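Local coordinates for protein GENE 22 product (Bacillus phage spp1, PDB 2XC8) that is of unknown function but resembles in fold a domain of the receptor-binding protein of lactococcal phage p2, at residues B[6-18]-B[27-41]. Residues are numbered along the deposited sequence; the frame is centred on the assembly and turned at random.
Sequences NRKAVWYLTSEIK and SAGELHKGDEEVFPV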
loop_
_atom_site.group_PDB
_atom_site.type_symbol
_atom_site.label_atom_id
_atom_site.label_comp_id
_atom_site.label_asym_id
_atom_site.label_seq_id
_atom_site.Cartn_x
_atom_site.Cartn_y
_atom_site.Cartn_z
ATOM N N ASN B 6 -4.791 -2.988 6.513
ATOM C CA ASN B 6 -3.748 -3.238 7.500
ATOM C C ASN B 6 -4.332 -3.964 8.707
ATOM O O ASN B 6 -5.365 -3.551 9.241
ATOM C CB ASN B 6 -3.109 -1.920 7.958
ATOM C CG ASN B 6 -2.409 -1.178 6.831
ATOM O OD1 ASN B 6 -2.753 -0.038 6.517
ATOM N ND2 ASN B 6 -1.419 -1.820 6.218
ATOM N N ARG B 7 -3.679 -5.045 9.130
ATOM C CA ARG B 7 -4.108 -5.778 10.323
ATOM C C ARG B 7 -2.942 -6.304 11.159
ATOM O O ARG B 7 -1.946 -6.791 10.621
ATOM C CB ARG B 7 -5.050 -6.934 9.962
ATOM C CG ARG B 7 -5.741 -7.535 11.191
ATOM C CD ARG B 7 -6.599 -8.738 10.843
ATOM N NE ARG B 7 -7.518 -9.048 11.938
ATOM C CZ ARG B 7 -8.821 -8.781 11.924
ATOM N NH1 ARG B 7 -9.382 -8.211 10.861
ATOM N NH2 ARG B 7 -9.570 -9.097 12.973
ATOM N N LYS B 8 -3.089 -6.197 12.479
ATOM C CA LYS B 8 -2.127 -6.749 13.426
ATOM C C LYS B 8 -2.417 -8.227 13.663
ATOM O O LYS B 8 -3.517 -8.595 14.086
ATOM C CB LYS B 8 -2.164 -5.974 14.748
ATOM C CG LYS B 8 -1.639 -4.548 14.645
ATOM C CD LYS B 8 -1.802 -3.794 15.952
ATOM C CE LYS B 8 -1.278 -2.372 15.830
ATOM N NZ LYS B 8 -1.450 -1.604 17.095
ATOM N N ALA B 9 -1.426 -9.067 13.375
ATOM C CA ALA B 9 -1.569 -10.517 13.502
ATOM C C ALA B 9 -0.281 -11.167 13.998
ATOM O O ALA B 9 0.800 -10.580 13.897
ATOM C CB ALA B 9 -1.998 -11.126 12.170
ATOM N N VAL B 10 -0.411 -12.379 14.538
ATOM C CA VAL B 10 0.737 -13.180 14.969
ATOM C C VAL B 10 1.616 -13.499 13.758
ATOM O O VAL B 10 2.831 -13.296 13.789
ATOM C CB VAL B 10 0.291 -14.487 15.682
ATOM C CG1 VAL B 10 1.499 -15.322 16.103
ATOM C CG2 VAL B 10 -0.582 -14.172 16.893
ATOM N N TRP B 11 0.980 -13.988 12.694
ATOM C CA TRP B 11 1.644 -14.212 11.417
ATOM C C TRP B 11 1.575 -12.947 10.570
ATOM O O TRP B 11 0.487 -12.499 10.201
ATOM C CB TRP B 11 0.997 -15.376 10.665
ATOM C CG TRP B 11 1.263 -16.721 11.264
ATOM C CD1 TRP B 11 0.521 -17.353 12.219
ATOM C CD2 TRP B 11 2.339 -17.609 10.938
ATOM N NE1 TRP B 11 1.070 -18.578 12.514
ATOM C CE2 TRP B 11 2.187 -18.761 11.741
ATOM C CE3 TRP B 11 3.419 -17.544 10.047
ATOM C CZ2 TRP B 11 3.073 -19.841 11.679
ATOM C CZ3 TRP B 11 4.301 -18.615 9.989
ATOM C CH2 TRP B 11 4.122 -19.749 10.802
ATOM N N TYR B 12 2.737 -12.372 10.276
ATOM C CA TYR B 12 2.804 -11.167 9.451
ATOM C C TYR B 12 3.901 -11.225 8.392
ATOM O O TYR B 12 4.916 -11.904 8.563
ATOM C CB TYR B 12 2.920 -9.902 10.316
ATOM C CG TYR B 12 4.171 -9.790 11.162
ATOM C CD1 TYR B 12 5.276 -9.065 10.713
ATOM C CD2 TYR B 12 4.239 -10.379 12.424
ATOM C CE1 TYR B 12 6.425 -8.947 11.491
ATOM C CE2 TYR B 12 5.382 -10.268 13.210
ATOM C CZ TYR B 12 6.469 -9.548 12.738
ATOM O OH TYR B 12 7.603 -9.437 13.511
ATOM N N LEU B 13 3.674 -10.499 7.300
ATOM C CA LEU B 13 4.555 -10.514 6.140
ATOM C C LEU B 13 5.123 -9.121 5.871
ATOM O O LEU B 13 4.373 -8.147 5.760
ATOM C CB LEU B 13 3.787 -11.034 4.918
ATOM C CG LEU B 13 4.507 -11.237 3.582
ATOM C CD1 LEU B 13 5.535 -12.357 3.660
ATOM C CD2 LEU B 13 3.499 -11.516 2.476
ATOM N N THR B 14 6.448 -9.037 5.770
ATOM C CA THR B 14 7.138 -7.761 5.556
ATOM C C THR B 14 7.286 -7.419 4.071
ATOM O O THR B 14 7.802 -6.353 3.720
ATOM C CB THR B 14 8.526 -7.731 6.240
ATOM O OG1 THR B 14 9.341 -8.792 5.726
ATOM C CG2 THR B 14 8.391 -7.877 7.753
ATOM N N SER B 15 6.830 -8.330 3.212
ATOM C CA SER B 15 6.810 -8.111 1.769
ATOM C C SER B 15 5.937 -6.918 1.401
ATOM O O SER B 15 4.806 -6.785 1.874
ATOM C CB SER B 15 6.298 -9.353 1.039
ATOM O OG SER B 15 7.188 -10.447 1.187
ATOM N N GLU B 16 6.469 -6.035 0.622
ATOM C CA GLU B 16 5.738 -4.951 0.060
ATOM C C GLU B 16 4.808 -5.473 -1.023
ATOM O O GLU B 16 5.238 -6.125 -1.908
ATOM C CB GLU B 16 6.746 -4.033 -0.565
ATOM C CG GLU B 16 6.353 -2.664 -0.743
ATOM C CD GLU B 16 7.505 -1.833 -1.249
ATOM O OE1 GLU B 16 7.566 -1.639 -2.442
ATOM O OE2 GLU B 16 8.347 -1.366 -0.472
ATOM N N ILE B 17 3.533 -5.187 -0.904
ATOM C CA ILE B 17 2.535 -5.589 -1.902
ATOM C C ILE B 17 1.858 -4.352 -2.489
ATOM O O ILE B 17 1.266 -3.555 -1.757
ATOM C CB ILE B 17 1.464 -6.554 -1.320
ATOM C CG1 ILE B 17 2.125 -7.713 -0.563
ATOM C CG2 ILE B 17 0.558 -7.082 -2.436
ATOM C CD1 ILE B 17 1.201 -8.446 0.399
ATOM N N LYS B 18 1.949 -4.215 -3.791
ATOM C CA LYS B 18 1.360 -3.083 -4.492
ATOM C C LYS B 18 0.703 -3.318 -5.854
ATOM O O LYS B 18 1.084 -4.173 -6.606
ATOM C CB LYS B 18 2.357 -1.921 -4.589
ATOM C CG LYS B 18 3.440 -2.119 -5.553
ATOM C CD LYS B 18 4.197 -0.894 -5.714
ATOM C CE LYS B 18 5.509 -0.998 -5.060
ATOM N NZ LYS B 18 6.589 -0.661 -6.000
ATOM N N SER B 27 7.029 -7.880 -3.298
ATOM C CA SER B 27 8.479 -7.888 -3.147
ATOM C C SER B 27 8.929 -9.095 -2.328
ATOM O O SER B 27 8.115 -9.749 -1.672
ATOM C CB SER B 27 8.960 -6.591 -2.489
ATOM O OG SER B 27 8.668 -6.577 -1.102
ATOM N N ALA B 28 10.225 -9.391 -2.384
ATOM C CA ALA B 28 10.822 -10.399 -1.520
ATOM C C ALA B 28 10.759 -9.898 -0.083
ATOM O O ALA B 28 11.025 -8.721 0.182
ATOM C CB ALA B 28 12.259 -10.672 -1.931
ATOM N N GLY B 29 10.396 -10.783 0.838
ATOM C CA GLY B 29 10.253 -10.396 2.234
ATOM C C GLY B 29 10.380 -11.542 3.212
ATOM O O GLY B 29 11.004 -12.565 2.916
ATOM N N GLU B 30 9.782 -11.356 4.384
ATOM C CA GLU B 30 9.880 -12.324 5.468
ATOM C C GLU B 30 8.526 -12.584 6.110
ATOM O O GLU B 30 7.791 -11.649 6.439
ATOM C CB GLU B 30 10.860 -11.835 6.535
ATOM C CG GLU B 30 12.317 -11.805 6.098
ATOM C CD GLU B 30 13.228 -11.198 7.149
ATOM O OE1 GLU B 30 14.263 -11.820 7.465
ATOM O OE2 GLU B 30 12.912 -10.102 7.661
ATOM N N LEU B 31 8.208 -13.862 6.280
ATOM C CA LEU B 31 7.032 -14.271 7.030
ATOM C C LEU B 31 7.438 -14.508 8.479
ATOM O O LEU B 31 8.338 -15.304 8.756
ATOM C CB LEU B 31 6.417 -15.537 6.426
ATOM C CG LEU B 31 5.125 -16.095 7.037
ATOM C CD1 LEU B 31 3.951 -15.147 6.828
ATOM C CD2 LEU B 31 4.815 -17.463 6.453
ATOM N N HIS B 32 6.776 -13.807 9.395
ATOM C CA HIS B 32 7.068 -13.923 10.820
ATOM C C HIS B 32 5.964 -14.584 11.634
ATOM O O HIS B 32 4.780 -14.305 11.441
ATOM C CB HIS B 32 7.260 -12.544 11.450
ATOM C CG HIS B 32 8.474 -11.811 10.975
ATOM N ND1 HIS B 32 9.570 -11.589 11.781
ATOM C CD2 HIS B 32 8.756 -11.224 9.787
ATOM C CE1 HIS B 32 10.479 -10.908 11.107
ATOM N NE2 HIS B 32 10.010 -10.674 9.895
ATOM N N LYS B 33 6.375 -15.460 12.548
ATOM C CA LYS B 33 5.444 -16.127 13.448
ATOM C C LYS B 33 5.725 -15.477 14.803
ATOM O O LYS B 33 6.487 -16.008 15.619
ATOM C CB LYS B 33 5.669 -17.644 13.502
ATOM C CG LYS B 33 4.733 -18.403 14.440
ATOM C CD LYS B 33 5.177 -19.850 14.603
ATOM C CE LYS B 33 4.271 -20.607 15.561
ATOM N NZ LYS B 33 4.747 -22.001 15.790
ATOM N N GLY B 34 5.117 -14.312 15.024
ATOM C CA GLY B 34 5.378 -13.502 16.214
ATOM C C GLY B 34 6.838 -13.096 16.283
ATOM O O GLY B 34 7.372 -12.512 15.337
ATOM N N ASP B 35 7.480 -13.407 17.396
ATOM C CA ASP B 35 8.912 -13.271 17.505
ATOM C C ASP B 35 9.670 -14.597 17.667
ATOM O O ASP B 35 10.796 -14.631 18.039
ATOM C CB ASP B 35 9.348 -12.221 18.536
ATOM C CG ASP B 35 8.837 -12.494 19.929
ATOM O OD1 ASP B 35 8.516 -11.532 20.652
ATOM O OD2 ASP B 35 8.758 -13.649 20.336
ATOM N N GLU B 36 9.041 -15.674 17.320
ATOM C CA GLU B 36 9.658 -16.987 17.527
ATOM C C GLU B 36 10.438 -17.512 16.310
ATOM O O GLU B 36 11.537 -18.045 16.472
ATOM C CB GLU B 36 8.665 -18.022 18.093
ATOM C CG GLU B 36 7.774 -18.740 17.087
ATOM C CD GLU B 36 7.187 -20.029 17.646
ATOM O OE1 GLU B 36 6.445 -19.967 18.650
ATOM O OE2 GLU B 36 7.467 -21.104 17.074
ATOM N N GLU B 37 9.882 -17.353 15.109
ATOM C CA GLU B 37 10.572 -17.778 13.883
ATOM C C GLU B 37 10.185 -16.962 12.648
ATOM O O GLU B 37 9.029 -16.566 12.485
ATOM C CB GLU B 37 10.374 -19.280 13.621
ATOM C CG GLU B 37 11.340 -19.862 12.579
ATOM C CD GLU B 37 11.411 -21.383 12.583
ATOM O OE1 GLU B 37 12.199 -21.935 11.787
ATOM O OE2 GLU B 37 10.688 -22.029 13.373
ATOM N N VAL B 38 11.136 -16.793 11.752
ATOM C CA VAL B 38 11.030 -16.058 10.521
ATOM C C VAL B 38 11.383 -16.942 9.322
ATOM O O VAL B 38 12.265 -17.698 9.389
ATOM C CB VAL B 38 11.994 -14.890 10.548
ATOM C CG1 VAL B 38 11.890 -14.054 9.355
ATOM C CG2 VAL B 38 11.884 -14.152 11.805
ATOM N N PHE B 39 10.659 -16.796 8.222
ATOM C CA PHE B 39 10.859 -17.614 7.027
ATOM C C PHE B 39 11.015 -16.712 5.799
ATOM O O PHE B 39 10.307 -15.708 5.685
ATOM C CB PHE B 39 9.658 -18.551 6.826
ATOM C CG PHE B 39 9.266 -19.328 8.059
ATOM C CD1 PHE B 39 9.818 -20.579 8.312
ATOM C CD2 PHE B 39 8.332 -18.814 8.959
ATOM C CE1 PHE B 39 9.457 -21.303 9.446
ATOM C CE2 PHE B 39 7.967 -19.532 10.099
ATOM C CZ PHE B 39 8.530 -20.780 10.340
ATOM N N PRO B 40 11.937 -17.060 4.876
ATOM C CA PRO B 40 12.100 -16.233 3.676
ATOM C C PRO B 40 10.961 -16.417 2.671
ATOM O O PRO B 40 10.510 -17.542 2.437
ATOM C CB PRO B 40 13.427 -16.723 3.086
ATOM C CG PRO B 40 13.564 -18.121 3.568
ATOM C CD PRO B 40 12.898 -18.180 4.914
ATOM N N VAL B 41 10.502 -15.309 2.097
ATOM C CA VAL B 41 9.434 -15.328 1.099
ATOM C C VAL B 41 9.927 -14.679 -0.193
ATOM O O VAL B 41 10.376 -13.529 -0.191
ATOM C CB VAL B 41 8.149 -14.625 1.614
ATOM C CG1 VAL B 41 7.082 -14.576 0.530
ATOM C CG2 VAL B 41 7.607 -15.335 2.848
HETATM O O HOH W 1 9.829 -11.538 14.645
#
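Trp11 lies against Leu31 and Lys33, and Tyr12 against His32, where strand 11-13 runs antiparallel to strand 29-33 in the smaller, antiparallel sheet of this all-beta fold; the pair is a worked example of a two-faced sheet, one face packed into the protein through Leu13 and Leu31, the other looser and partly open to solvent. On the packed face, Trp11 presents its edge to Leu31, with CE3 3.8 Å from Leu31 CG, while the start of the Lys33 chain covers one ring face in a CH-pi contact, Lys33 CB standing 3.7 Å from the centroid of the Trp11 six-membered ring. That chain runs extended past the indole until its NZ reaches Glu36 in a salt bridge. Leu13 has its CG anti to the backbone N (chi1 -176°), and from there the CD1 branch makes the contact with Val41 CG2, at 3.7 Å. Met64 of strand 56-64 and Trp73 of strand 71-79 touch this same face, joining the two sheets.

The other face, bearing Tyr12, His32 and Thr14, is looser, with Thr14 exposed. Tyr12 and His32 hold their rings nearly parallel (6°) but slid apart with little overlap, and His32 CB sits over the phenol face, offset toward its rim, while Val38 CG1 covers the imidazole's far side. Between the strands, His32 N reaches Tyr12 O almost straight (173° at the hydrogen).

Beyond Leu13 hydroxyls take over part of the backbone pairing: Thr14 OG1 accepts from Glu30 N, Ser15 OG donates to Ser27 O, and Ser27 OG accepts from Glu16 N at 2.8 Å. At the opposite end a water bridges Tyr12 OH and His32 ND1, and donates a 2.7 Å hydrogen bond to Gly34 O.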